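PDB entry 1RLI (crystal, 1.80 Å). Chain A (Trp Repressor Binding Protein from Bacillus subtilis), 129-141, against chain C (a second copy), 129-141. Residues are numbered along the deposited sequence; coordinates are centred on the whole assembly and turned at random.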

ATOM      1  N   LYS A 129      -7.449   9.661   5.609  1.00 14.63           N
ATOM      2  CA  LYS A 129      -7.499   8.379   6.317  1.00 16.02           C
ATOM      3  C   LYS A 129      -7.306   7.220   5.375  1.00 17.19           C
ATOM      4  O   LYS A 129      -6.856   6.137   5.767  1.00 18.07           O
ATOM      5  CB  LYS A 129      -8.812   8.278   7.081  1.00 18.32           C
ATOM      6  CG  LYS A 129      -8.854   9.319   8.197  1.00 18.66           C
ATOM      7  CD  LYS A 129     -10.139   9.261   8.968  1.00 22.88           C
ATOM      8  CE  LYS A 129     -10.238  10.424   9.938  1.00 21.64           C
ATOM      9  NZ  LYS A 129     -11.335  10.169  10.894  1.00 27.08           N
ATOM     10  N   ILE A 130      -7.631   7.456   4.110  1.00 15.86           N
ATOM     11  CA  ILE A 130      -7.484   6.426   3.103  1.00 17.08           C
ATOM     12  C   ILE A 130      -6.256   6.674   2.220  1.00 17.70           C
ATOM     13  O   ILE A 130      -5.412   5.786   2.048  1.00 16.34           O
ATOM     14  CB  ILE A 130      -8.733   6.367   2.214  1.00 20.54           C
ATOM     15  CG1 ILE A 130      -9.961   6.026   3.066  1.00 22.59           C
ATOM     16  CG2 ILE A 130      -8.543   5.332   1.142  1.00 20.66           C
ATOM     17  CD1 ILE A 130      -9.997   4.608   3.522  1.00 29.05           C
ATOM     18  N   LYS A 131      -6.157   7.881   1.672  1.00 16.20           N
ATOM     19  CA  LYS A 131      -5.052   8.228   0.777  1.00 18.22           C
ATOM     20  C   LYS A 131      -3.722   8.445   1.475  1.00 18.03           C
ATOM     21  O   LYS A 131      -2.684   8.536   0.816  1.00 17.34           O
ATOM     22  CB  LYS A 131      -5.409   9.464  -0.039  1.00 20.77           C
ATOM     23  CG  LYS A 131      -6.624   9.218  -0.942  1.00 24.91           C
ATOM     24  CD  LYS A 131      -6.964  10.424  -1.797  1.00 28.17           C
ATOM     25  CE  LYS A 131      -8.262  10.176  -2.589  1.00 34.72           C
ATOM     26  NZ  LYS A 131      -8.777  11.384  -3.320  1.00 33.82           N
ATOM     27  N   GLY A 132      -3.743   8.505   2.802  1.00 16.88           N
ATOM     28  CA  GLY A 132      -2.497   8.669   3.525  1.00 17.56           C
ATOM     29  C   GLY A 132      -1.888   7.344   3.967  1.00 16.67           C
ATOM     30  O   GLY A 132      -0.864   7.330   4.652  1.00 15.28           O
ATOM     31  N   LEU A 133      -2.493   6.225   3.574  1.00 14.72           N
ATOM     32  CA  LEU A 133      -1.965   4.940   4.010  1.00 15.67           C
ATOM     33  C   LEU A 133      -0.560   4.647   3.485  1.00 16.29           C
ATOM     34  O   LEU A 133       0.246   4.079   4.207  1.00 15.14           O
ATOM     35  CB  LEU A 133      -2.959   3.800   3.698  1.00 16.40           C
ATOM     36  CG  LEU A 133      -4.241   3.988   4.550  1.00 17.76           C
ATOM     37  CD1 LEU A 133      -5.180   2.813   4.351  1.00 18.21           C
ATOM     38  CD2 LEU A 133      -3.862   4.116   6.061  1.00 18.28           C
ATOM     39  N   PRO A 134      -0.248   5.020   2.220  1.00 14.91           N
ATOM     40  CA  PRO A 134       1.125   4.733   1.781  1.00 14.19           C
ATOM     41  C   PRO A 134       2.134   5.449   2.692  1.00 14.18           C
ATOM     42  O   PRO A 134       3.207   4.909   3.009  1.00 15.25           O
ATOM     43  CB  PRO A 134       1.152   5.285   0.355  1.00 14.84           C
ATOM     44  CG  PRO A 134      -0.245   4.917  -0.148  1.00 16.04           C
ATOM     45  CD  PRO A 134      -1.132   5.309   1.066  1.00 15.77           C
ATOM     46  N   LEU A 135       1.794   6.670   3.116  1.00 12.55           N
ATOM     47  CA  LEU A 135       2.680   7.437   4.007  1.00 14.51           C
ATOM     48  C   LEU A 135       2.863   6.701   5.349  1.00 15.79           C
ATOM     49  O   LEU A 135       3.961   6.666   5.913  1.00 16.72           O
ATOM     50  CB  LEU A 135       2.102   8.838   4.255  1.00 16.45           C
ATOM     51  CG  LEU A 135       2.769   9.637   5.379  1.00 19.39           C
ATOM     52  CD1 LEU A 135       4.237   9.838   5.018  1.00 19.24           C
ATOM     53  CD2 LEU A 135       2.070  10.983   5.589  1.00 19.09           C
ATOM     54  N   ILE A 136       1.798   6.115   5.869  1.00 13.82           N
ATOM     55  CA  ILE A 136       1.915   5.377   7.132  1.00 14.67           C
ATOM     56  C   ILE A 136       2.839   4.167   6.921  1.00 13.96           C
ATOM     57  O   ILE A 136       3.655   3.807   7.782  1.00 13.66           O
ATOM     58  CB  ILE A 136       0.519   4.927   7.631  1.00 13.16           C
ATOM     59  CG1 ILE A 136      -0.280   6.160   8.075  1.00 13.78           C
ATOM     60  CG2 ILE A 136       0.644   3.957   8.811  1.00 12.22           C
ATOM     61  CD1 ILE A 136       0.422   7.045   9.131  1.00 16.04           C
ATOM     62  N   GLN A 137       2.728   3.534   5.758  1.00 12.93           N
ATOM     63  CA  GLN A 137       3.576   2.379   5.460  1.00 13.80           C
ATOM     64  C   GLN A 137       5.032   2.799   5.345  1.00 16.25           C
ATOM     65  O   GLN A 137       5.931   2.066   5.773  1.00 14.37           O
ATOM     66  CB  GLN A 137       3.123   1.686   4.174  1.00 16.14           C
ATOM     67  CG  GLN A 137       1.791   0.978   4.367  1.00 23.32           C
ATOM     68  CD  GLN A 137       1.330   0.298   3.101  1.00 28.63           C
ATOM     69  OE1 GLN A 137       1.443   0.866   2.007  1.00 33.37           O
ATOM     70  NE2 GLN A 137       0.814  -0.916   3.232  1.00 30.16           N
ATOM     71  N   GLN A 138       5.276   3.982   4.781  1.00 14.82           N
ATOM     72  CA  GLN A 138       6.649   4.465   4.683  1.00 16.72           C
ATOM     73  C   GLN A 138       7.206   4.674   6.096  1.00 15.71           C
ATOM     74  O   GLN A 138       8.344   4.279   6.391  1.00 16.50           O
ATOM     75  CB  GLN A 138       6.706   5.789   3.912  1.00 16.68           C
ATOM     76  CG  GLN A 138       6.384   5.677   2.423  1.00 20.62           C
ATOM     77  CD  GLN A 138       6.454   7.041   1.735  1.00 25.91           C
ATOM     78  OE1 GLN A 138       5.918   8.035   2.238  1.00 26.51           O
ATOM     79  NE2 GLN A 138       7.116   7.088   0.587  1.00 27.34           N
ATOM     80  N   PHE A 139       6.411   5.283   6.973  1.00 15.75           N
ATOM     81  CA  PHE A 139       6.859   5.524   8.349  1.00 17.06           C
ATOM     82  C   PHE A 139       7.170   4.195   9.023  1.00 17.87           C
ATOM     83  O   PHE A 139       8.173   4.071   9.748  1.00 17.24           O
ATOM     84  CB  PHE A 139       5.785   6.275   9.154  1.00 16.14           C
ATOM     85  CG  PHE A 139       5.897   7.772   9.067  1.00 18.95           C
ATOM     86  CD1 PHE A 139       7.051   8.417   9.521  1.00 17.19           C
ATOM     87  CD2 PHE A 139       4.848   8.543   8.559  1.00 17.07           C
ATOM     88  CE1 PHE A 139       7.164   9.812   9.478  1.00 19.32           C
ATOM     89  CE2 PHE A 139       4.942   9.945   8.511  1.00 19.46           C
ATOM     90  CZ  PHE A 139       6.119  10.575   8.980  1.00 17.47           C
ATOM     91  N   GLU A 140       6.320   3.202   8.775  1.00 17.28           N
ATOM     92  CA  GLU A 140       6.534   1.878   9.349  1.00 19.88           C
ATOM     93  C   GLU A 140       7.907   1.332   8.892  1.00 19.83           C
ATOM     94  O   GLU A 140       8.652   0.757   9.696  1.00 19.11           O
ATOM     95  CB  GLU A 140       5.408   0.943   8.913  1.00 20.62           C
ATOM     96  CG  GLU A 140       5.319  -0.354   9.723  1.00 30.47           C
ATOM     97  CD  GLU A 140       6.412  -1.326   9.387  1.00 31.70           C
ATOM     98  OE1 GLU A 140       6.821  -1.365   8.209  1.00 34.52           O
ATOM     99  OE2 GLU A 140       6.853  -2.067  10.299  1.00 31.77           O
ATOM    100  N   HIS A 141       8.253   1.530   7.617  1.00 16.69           N
ATOM    101  CA  HIS A 141       9.539   1.047   7.117  1.00 18.96           C
ATOM    102  C   HIS A 141      10.686   1.840   7.721  1.00 18.36           C
ATOM    103  O   HIS A 141      11.717   1.270   8.075  1.00 18.12           O
ATOM    104  CB  HIS A 141       9.623   1.114   5.589  1.00 17.50           C
ATOM    105  CG  HIS A 141       8.773   0.104   4.886  1.00 22.80           C
ATOM    106  ND1 HIS A 141       8.717  -1.220   5.266  1.00 28.37           N
ATOM    107  CD2 HIS A 141       7.977   0.214   3.795  1.00 27.46           C
ATOM    108  CE1 HIS A 141       7.922  -1.881   4.442  1.00 29.00           C
ATOM    109  NE2 HIS A 141       7.459  -1.033   3.541  1.00 25.98           N
TER
ATOM    110  N   LYS C 129      -3.356  -2.709  12.600  1.00 21.23           N
ATOM    111  CA  LYS C 129      -3.211  -1.287  12.235  1.00 22.26           C
ATOM    112  C   LYS C 129      -2.145  -1.113  11.150  1.00 21.47           C
ATOM    113  O   LYS C 129      -2.142  -0.108  10.439  1.00 21.57           O
ATOM    114  CB  LYS C 129      -2.846  -0.407  13.446  1.00 24.21           C
ATOM    115  CG  LYS C 129      -1.378  -0.510  13.888  1.00 30.78           C
ATOM    116  CD  LYS C 129      -1.020   0.604  14.886  1.00 33.97           C
ATOM    117  CE  LYS C 129       0.436   0.499  15.346  1.00 38.73           C
ATOM    118  NZ  LYS C 129       0.699  -0.727  16.154  1.00 42.02           N
ATOM    119  N   ILE C 130      -1.226  -2.074  11.044  1.00 19.18           N
ATOM    120  CA  ILE C 130      -0.203  -2.032  10.014  1.00 20.72           C
ATOM    121  C   ILE C 130      -0.401  -3.136   8.964  1.00 17.58           C
ATOM    122  O   ILE C 130      -0.440  -2.863   7.768  1.00 16.56           O
ATOM    123  CB  ILE C 130       1.228  -2.163  10.604  1.00 23.52           C
ATOM    124  CG1 ILE C 130       1.572  -0.904  11.422  1.00 25.04           C
ATOM    125  CG2 ILE C 130       2.254  -2.374   9.474  1.00 23.58           C
ATOM    126  CD1 ILE C 130       1.420   0.418  10.649  1.00 24.06           C
ATOM    127  N   LYS C 131      -0.554  -4.377   9.408  1.00 16.48           N
ATOM    128  CA  LYS C 131      -0.681  -5.481   8.459  1.00 17.89           C
ATOM    129  C   LYS C 131      -2.016  -5.570   7.742  1.00 16.61           C
ATOM    130  O   LYS C 131      -2.156  -6.332   6.783  1.00 18.86           O
ATOM    131  CB  LYS C 131      -0.365  -6.800   9.165  1.00 20.13           C
ATOM    132  CG  LYS C 131       1.106  -6.881   9.568  1.00 25.80           C
ATOM    133  CD  LYS C 131       1.425  -8.117  10.384  1.00 30.07           C
ATOM    134  CE  LYS C 131       2.860  -8.063  10.909  1.00 32.96           C
ATOM    135  NZ  LYS C 131       3.216  -9.252  11.750  1.00 33.43           N
ATOM    136  N   GLY C 132      -2.996  -4.813   8.211  1.00 15.49           N
ATOM    137  CA  GLY C 132      -4.281  -4.832   7.550  1.00 13.49           C
ATOM    138  C   GLY C 132      -4.399  -3.681   6.556  1.00 14.20           C
ATOM    139  O   GLY C 132      -5.424  -3.509   5.911  1.00 14.88           O
ATOM    140  N   LEU C 133      -3.357  -2.867   6.422  1.00 13.78           N
ATOM    141  CA  LEU C 133      -3.452  -1.754   5.468  1.00 14.25           C
ATOM    142  C   LEU C 133      -3.612  -2.192   3.996  1.00 14.12           C
ATOM    143  O   LEU C 133      -4.354  -1.567   3.232  1.00 15.90           O
ATOM    144  CB  LEU C 133      -2.269  -0.791   5.647  1.00 14.91           C
ATOM    145  CG  LEU C 133      -2.259  -0.137   7.041  1.00 15.62           C
ATOM    146  CD1 LEU C 133      -1.136   0.885   7.149  1.00 17.08           C
ATOM    147  CD2 LEU C 133      -3.594   0.536   7.287  1.00 18.94           C
ATOM    148  N   PRO C 134      -2.905  -3.243   3.568  1.00 16.15           N
ATOM    149  CA  PRO C 134      -3.106  -3.629   2.170  1.00 15.86           C
ATOM    150  C   PRO C 134      -4.569  -3.940   1.903  1.00 15.23           C
ATOM    151  O   PRO C 134      -5.097  -3.617   0.844  1.00 13.86           O
ATOM    152  CB  PRO C 134      -2.223  -4.856   2.024  1.00 18.41           C
ATOM    153  CG  PRO C 134      -1.020  -4.488   2.905  1.00 17.99           C
ATOM    154  CD  PRO C 134      -1.712  -3.899   4.140  1.00 15.05           C
ATOM    155  N   LEU C 135      -5.227  -4.592   2.866  1.00 14.97           N
ATOM    156  CA  LEU C 135      -6.629  -4.930   2.706  1.00 12.75           C
ATOM    157  C   LEU C 135      -7.471  -3.653   2.575  1.00 12.98           C
ATOM    158  O   LEU C 135      -8.369  -3.565   1.738  1.00 12.42           O
ATOM    159  CB  LEU C 135      -7.112  -5.771   3.911  1.00 12.87           C
ATOM    160  CG  LEU C 135      -8.629  -6.011   3.950  1.00 16.09           C
ATOM    161  CD1 LEU C 135      -9.068  -6.718   2.665  1.00 15.02           C
ATOM    162  CD2 LEU C 135      -8.988  -6.862   5.178  1.00 13.65           C
ATOM    163  N   ILE C 136      -7.196  -2.661   3.414  1.00 14.29           N
ATOM    164  CA  ILE C 136      -7.952  -1.416   3.323  1.00 12.90           C
ATOM    165  C   ILE C 136      -7.708  -0.778   1.946  1.00 13.15           C
ATOM    166  O   ILE C 136      -8.626  -0.215   1.340  1.00 14.18           O
ATOM    167  CB  ILE C 136      -7.556  -0.447   4.470  1.00 11.46           C
ATOM    168  CG1 ILE C 136      -7.945  -1.067   5.829  1.00 12.13           C
ATOM    169  CG2 ILE C 136      -8.284   0.893   4.317  1.00 14.12           C
ATOM    170  CD1 ILE C 136      -9.414  -1.476   5.929  1.00 16.20           C
ATOM    171  N   GLN C 137      -6.480  -0.890   1.439  1.00 14.97           N
ATOM    172  CA  GLN C 137      -6.161  -0.332   0.115  1.00 16.03           C
ATOM    173  C   GLN C 137      -6.826  -1.127  -0.998  1.00 14.89           C
ATOM    174  O   GLN C 137      -7.168  -0.569  -2.035  1.00 16.57           O
ATOM    175  CB  GLN C 137      -4.650  -0.259  -0.096  1.00 16.62           C
ATOM    176  CG  GLN C 137      -3.969   0.662   0.904  1.00 21.13           C
ATOM    177  CD  GLN C 137      -2.454   0.636   0.778  1.00 27.03           C
ATOM    178  OE1 GLN C 137      -1.813  -0.393   0.998  1.00 31.41           O
ATOM    179  NE2 GLN C 137      -1.879   1.765   0.409  1.00 27.33           N
ATOM    180  N   GLN C 138      -7.005  -2.431  -0.795  1.00 14.50           N
ATOM    181  CA  GLN C 138      -7.702  -3.246  -1.774  1.00 15.28           C
ATOM    182  C   GLN C 138      -9.169  -2.767  -1.788  1.00 16.00           C
ATOM    183  O   GLN C 138      -9.782  -2.565  -2.852  1.00 17.18           O
ATOM    184  CB  GLN C 138      -7.606  -4.722  -1.352  1.00 18.24           C
ATOM    185  CG  GLN C 138      -8.140  -5.713  -2.363  1.00 22.95           C
ATOM    186  CD  GLN C 138      -7.965  -7.147  -1.878  1.00 26.54           C
ATOM    187  OE1 GLN C 138      -8.750  -7.641  -1.066  1.00 30.22           O
ATOM    188  NE2 GLN C 138      -6.915  -7.806  -2.355  1.00 24.43           N
ATOM    189  N   PHE C 139      -9.748  -2.576  -0.604  1.00 16.16           N
ATOM    190  CA  PHE C 139     -11.122  -2.067  -0.527  1.00 17.23           C
ATOM    191  C   PHE C 139     -11.226  -0.698  -1.223  1.00 17.34           C
ATOM    192  O   PHE C 139     -12.207  -0.421  -1.907  1.00 20.66           O
ATOM    193  CB  PHE C 139     -11.561  -1.930   0.931  1.00 15.81           C
ATOM    194  CG  PHE C 139     -12.165  -3.185   1.501  1.00 16.66           C
ATOM    195  CD1 PHE C 139     -13.299  -3.743   0.916  1.00 20.38           C
ATOM    196  CD2 PHE C 139     -11.617  -3.789   2.626  1.00 18.99           C
ATOM    197  CE1 PHE C 139     -13.890  -4.886   1.436  1.00 20.73           C
ATOM    198  CE2 PHE C 139     -12.186  -4.926   3.163  1.00 17.75           C
ATOM    199  CZ  PHE C 139     -13.339  -5.487   2.561  1.00 21.20           C
ATOM    200  N   GLU C 140     -10.220   0.154  -1.039  1.00 18.23           N
ATOM    201  CA  GLU C 140     -10.219   1.478  -1.688  1.00 18.00           C
ATOM    202  C   GLU C 140     -10.361   1.287  -3.199  1.00 18.23           C
ATOM    203  O   GLU C 140     -11.171   1.975  -3.837  1.00 17.63           O
ATOM    204  CB  GLU C 140      -8.921   2.258  -1.357  1.00 20.99           C
ATOM    205  CG  GLU C 140      -8.762   3.633  -2.057  1.00 21.91           C
ATOM    206  CD  GLU C 140      -7.371   4.281  -1.860  1.00 31.59           C
ATOM    207  OE1 GLU C 140      -6.399   3.565  -1.521  1.00 30.09           O
ATOM    208  OE2 GLU C 140      -7.248   5.513  -2.056  1.00 31.92           O
ATOM    209  N   HIS C 141      -9.607   0.349  -3.778  1.00 16.16           N
ATOM    210  CA  HIS C 141      -9.698   0.108  -5.225  1.00 15.40           C
ATOM    211  C   HIS C 141     -11.055  -0.481  -5.614  1.00 15.21           C
ATOM    212  O   HIS C 141     -11.634  -0.108  -6.630  1.00 18.47           O
ATOM    213  CB  HIS C 141      -8.591  -0.848  -5.719  1.00 16.26           C
ATOM    214  CG  HIS C 141      -7.214  -0.256  -5.735  1.00 21.82           C
ATOM    215  ND1 HIS C 141      -6.956   1.033  -6.153  1.00 25.76           N
ATOM    216  CD2 HIS C 141      -6.009  -0.802  -5.437  1.00 21.91           C
ATOM    217  CE1 HIS C 141      -5.654   1.259  -6.106  1.00 26.78           C
ATOM    218  NE2 HIS C 141      -5.057   0.163  -5.674  1.00 23.60           N
TER
HETATM  219  O   HOH W   1      -4.176   4.473  -0.304  1.00 21.45           O
HETATM  220  O   HOH W   2       1.274  -3.390   5.539  1.00 25.03           O

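The two copies meet through a nearly antiparallel pairing of identical helices, held mainly by apolar side chains and flanked by water bridges that are similar but not identical. The 133-141 helices run at 162° to each other, with axes 10.9 Å apart at closest approach, and 584 Å² of surface is buried between the stretches. The antiparallel course brings L133 of each chain opposite its own counterpart, CA to CA 7.0 Å, and places I130(A) near E140(C) and Q137(A) near I130(C).

At the centre, L133(A) CD2 lies 3.8 Å from L133(C) CD2. Each leucine also packs on the isoleucine one turn along the partner helix: L133(A) CD1 is 3.6 Å from I136(C) CG2, and I136(A) CG2 is 3.9 Å from L133(C) CD1. I130 extends this apolar patch, with I130(A) CD1 4.2 Å from I136(C) CG2 and I136(A) CG2 4.1 Å from I130(C) CD1.

Q137 starts sideways in both chains, but its end comes nearer the partner; Q137(C) NE2 approaches P134(A) CG at 3.6 Å. Water 1 donates to I130(A) O (3.0 Å) and E140(C) OE1 (2.7 Å), linking a backbone carbonyl to a carboxylate. Water 2 donates to I130(C) O (2.9 Å) and accepts a weak bond from Q137(A) NE2 (3.4 Å).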